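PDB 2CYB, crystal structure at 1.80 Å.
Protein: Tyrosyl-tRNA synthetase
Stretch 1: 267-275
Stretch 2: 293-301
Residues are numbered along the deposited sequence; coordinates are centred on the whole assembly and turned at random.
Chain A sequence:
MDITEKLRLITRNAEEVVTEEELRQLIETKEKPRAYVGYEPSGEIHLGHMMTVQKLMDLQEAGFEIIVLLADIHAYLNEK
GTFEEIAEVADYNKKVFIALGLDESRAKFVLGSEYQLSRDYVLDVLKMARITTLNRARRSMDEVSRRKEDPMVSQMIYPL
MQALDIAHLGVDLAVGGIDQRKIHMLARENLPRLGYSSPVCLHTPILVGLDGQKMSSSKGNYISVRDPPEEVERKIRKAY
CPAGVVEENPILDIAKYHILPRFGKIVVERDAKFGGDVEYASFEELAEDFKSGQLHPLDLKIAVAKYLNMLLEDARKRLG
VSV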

# COMPACT_ATOMS: atom_id res chain seq x y z
N VAL A 267 -2.47 33.89 37.08
CA VAL A 267 -2.17 34.41 38.40
C VAL A 267 -1.41 33.34 39.17
O VAL A 267 -1.87 32.21 39.30
CB VAL A 267 -3.46 34.77 39.16
CG1 VAL A 267 -3.13 35.23 40.57
CG2 VAL A 267 -4.22 35.85 38.42
N VAL A 268 -0.24 33.70 39.67
CA VAL A 268 0.57 32.77 40.44
C VAL A 268 0.51 33.21 41.90
O VAL A 268 1.21 34.14 42.31
CB VAL A 268 2.02 32.78 39.96
CG1 VAL A 268 2.86 31.83 40.79
CG2 VAL A 268 2.08 32.40 38.49
N GLU A 269 -0.34 32.56 42.69
CA GLU A 269 -0.46 32.92 44.10
C GLU A 269 0.81 32.46 44.80
O GLU A 269 1.32 31.36 44.53
CB GLU A 269 -1.69 32.24 44.72
CG GLU A 269 -2.97 32.43 43.92
CD GLU A 269 -4.22 32.04 44.69
OE1 GLU A 269 -4.17 31.07 45.48
OE2 GLU A 269 -5.26 32.70 44.51
N ARG A 270 1.33 33.30 45.69
CA ARG A 270 2.54 32.97 46.42
C ARG A 270 2.50 33.56 47.82
O ARG A 270 1.80 34.54 48.05
CB ARG A 270 3.78 33.54 45.73
CG ARG A 270 4.03 33.06 44.32
CD ARG A 270 5.35 33.62 43.80
NE ARG A 270 5.33 35.08 43.70
CZ ARG A 270 6.30 35.81 43.16
NH1 ARG A 270 7.39 35.22 42.68
NH2 ARG A 270 6.18 37.13 43.10
N ASP A 271 3.24 32.96 48.74
CA ASP A 271 3.30 33.50 50.09
C ASP A 271 4.03 34.83 49.97
O ASP A 271 4.82 35.04 49.04
CB ASP A 271 4.08 32.58 51.03
CG ASP A 271 3.37 31.28 51.30
OD1 ASP A 271 2.12 31.26 51.25
OD2 ASP A 271 4.06 30.27 51.58
N ALA A 272 3.78 35.73 50.91
CA ALA A 272 4.43 37.04 50.90
C ALA A 272 5.95 36.90 50.89
O ALA A 272 6.64 37.64 50.19
CB ALA A 272 3.99 37.86 52.10
N LYS A 273 6.46 35.96 51.67
CA LYS A 273 7.90 35.75 51.76
C LYS A 273 8.56 35.32 50.46
O LYS A 273 9.78 35.33 50.35
CB LYS A 273 8.24 34.74 52.86
CG LYS A 273 7.71 33.33 52.63
CD LYS A 273 8.19 32.39 53.73
CE LYS A 273 7.50 31.04 53.66
NZ LYS A 273 6.05 31.17 53.94
N PHE A 274 7.76 34.93 49.47
CA PHE A 274 8.31 34.52 48.19
C PHE A 274 7.96 35.50 47.09
O PHE A 274 8.19 35.24 45.91
CB PHE A 274 7.85 33.11 47.82
CG PHE A 274 8.38 32.04 48.73
CD1 PHE A 274 9.73 32.02 49.08
CD2 PHE A 274 7.55 31.04 49.22
CE1 PHE A 274 10.24 31.02 49.91
CE2 PHE A 274 8.05 30.04 50.06
CZ PHE A 274 9.40 30.03 50.41
N GLY A 275 7.39 36.64 47.48
CA GLY A 275 7.04 37.66 46.51
C GLY A 275 5.58 38.06 46.44
O GLY A 275 5.25 39.10 45.87
N GLY A 293 14.90 34.13 38.03
CA GLY A 293 14.83 33.57 39.36
C GLY A 293 13.78 34.26 40.22
O GLY A 293 13.66 33.95 41.41
N GLN A 294 13.04 35.19 39.64
CA GLN A 294 11.99 35.89 40.38
C GLN A 294 10.78 34.97 40.57
O GLN A 294 10.03 35.10 41.54
CB GLN A 294 11.56 37.15 39.65
CG GLN A 294 12.53 38.31 39.78
CD GLN A 294 12.83 38.65 41.23
OE1 GLN A 294 13.80 38.14 41.81
NE2 GLN A 294 12.00 39.49 41.83
N LEU A 295 10.59 34.05 39.63
CA LEU A 295 9.49 33.10 39.71
C LEU A 295 10.12 31.72 39.91
O LEU A 295 10.90 31.26 39.08
CB LEU A 295 8.66 33.11 38.43
CG LEU A 295 7.52 32.09 38.34
CD1 LEU A 295 6.52 32.30 39.46
CD2 LEU A 295 6.84 32.22 36.99
N HIS A 296 9.78 31.08 41.01
CA HIS A 296 10.34 29.78 41.35
C HIS A 296 9.45 28.64 40.86
O HIS A 296 8.22 28.75 40.86
CB HIS A 296 10.52 29.69 42.87
CG HIS A 296 11.29 28.49 43.32
ND1 HIS A 296 10.80 27.20 43.21
CD2 HIS A 296 12.54 28.37 43.83
CE1 HIS A 296 11.71 26.35 43.65
NE2 HIS A 296 12.77 27.03 44.03
N PRO A 297 10.07 27.53 40.43
CA PRO A 297 9.38 26.34 39.93
C PRO A 297 8.22 25.88 40.82
O PRO A 297 7.15 25.52 40.32
CB PRO A 297 10.50 25.31 39.87
CG PRO A 297 11.64 26.13 39.42
CD PRO A 297 11.53 27.37 40.28
N LEU A 298 8.42 25.89 42.14
CA LEU A 298 7.38 25.44 43.05
C LEU A 298 6.10 26.26 42.98
O LEU A 298 5.00 25.70 43.04
CB LEU A 298 7.91 25.40 44.48
CG LEU A 298 9.01 24.36 44.70
CD1 LEU A 298 9.64 24.53 46.07
CD2 LEU A 298 8.42 22.96 44.54
N ASP A 299 6.23 27.57 42.85
CA ASP A 299 5.05 28.41 42.76
C ASP A 299 4.41 28.25 41.38
O ASP A 299 3.19 28.17 41.26
CB ASP A 299 5.42 29.87 43.03
CG ASP A 299 5.97 30.07 44.45
OD1 ASP A 299 5.30 29.63 45.41
OD2 ASP A 299 7.07 30.66 44.59
N LEU A 300 5.23 28.20 40.34
CA LEU A 300 4.70 28.03 38.99
C LEU A 300 3.92 26.71 38.89
O LEU A 300 2.81 26.68 38.37
CB LEU A 300 5.84 28.03 37.97
CG LEU A 300 5.39 27.76 36.53
CD1 LEU A 300 4.31 28.75 36.12
CD2 LEU A 300 6.60 27.85 35.61
N LYS A 301 4.49 25.63 39.42
CA LYS A 301 3.81 24.33 39.38
C LYS A 301 2.42 24.38 39.99
O LYS A 301 1.46 23.86 39.40
CB LYS A 301 4.65 23.27 40.10
CG LYS A 301 5.87 22.81 39.34
CD LYS A 301 6.55 21.64 40.05
CE LYS A 301 7.67 21.05 39.22
NZ LYS A 301 8.26 19.83 39.86
O HOH W 1 1.04 29.44 42.72
O HOH W 2 8.39 32.31 43.04
O HOH W 3 4.40 30.35 47.89

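A contact between a strand end and a helix start can combine a small apolar patch with polar side chains that water helps to join. The two stretches of this tyrosyl-tRNA synthetase illustrate the principle, burying 293 Å² in all, most of it through Asp299, Arg270 and Val268.

Val268, at the end of its strand, supplies the apolar part. Its CA-to-CB bond points toward the other stretch, and with chi1 in t its CG1 lies 3.9 Å from CD1 of Leu295 and 3.7 Å from the backbone O of Asp299. A compact branched side chain suits this buried spot, where the CA atoms of Val268 and Leu300 are just 6.5 Å apart. Leu295 starts out sideways, but its end comes nearer and meets the valine.

The CA-to-CB bond of Arg270, two residues on, also points toward the partner stretch. Its aliphatic portion passes beside Asp299, with CD 3.5 Å from OD2, while NH1 reaches the carbonyl O of Gln294 at 2.9 Å. That hydrogen bond is weak, its angle being 128°, although the oxygen lies near the guanidinium plane. The opposite charges of Arg270 and Asp299 are linked here through a water, which accepts from Arg270 NH1 (3.1 Å) and His296 N (2.8 Å) and donates to Asp299 OD2 (2.6 Å).

Asp299 covers the most surface, and its short acidic side chain, chi1 in m, offers both oxygens to solvent-mediated links. A second water accepts from Asp271 N (3.0 Å) and donates to Asp299 OD1 (2.7 Å); a third donates to the backbone oxygens Glu269 O (2.7 Å) and Asp299 O (2.9 Å). The helix start that presents Asp299 is capped by His296, whose ND1 accepts from Leu298 N at 2.9 Å. Direct polar contact is thus slight, and ordered water completes the join.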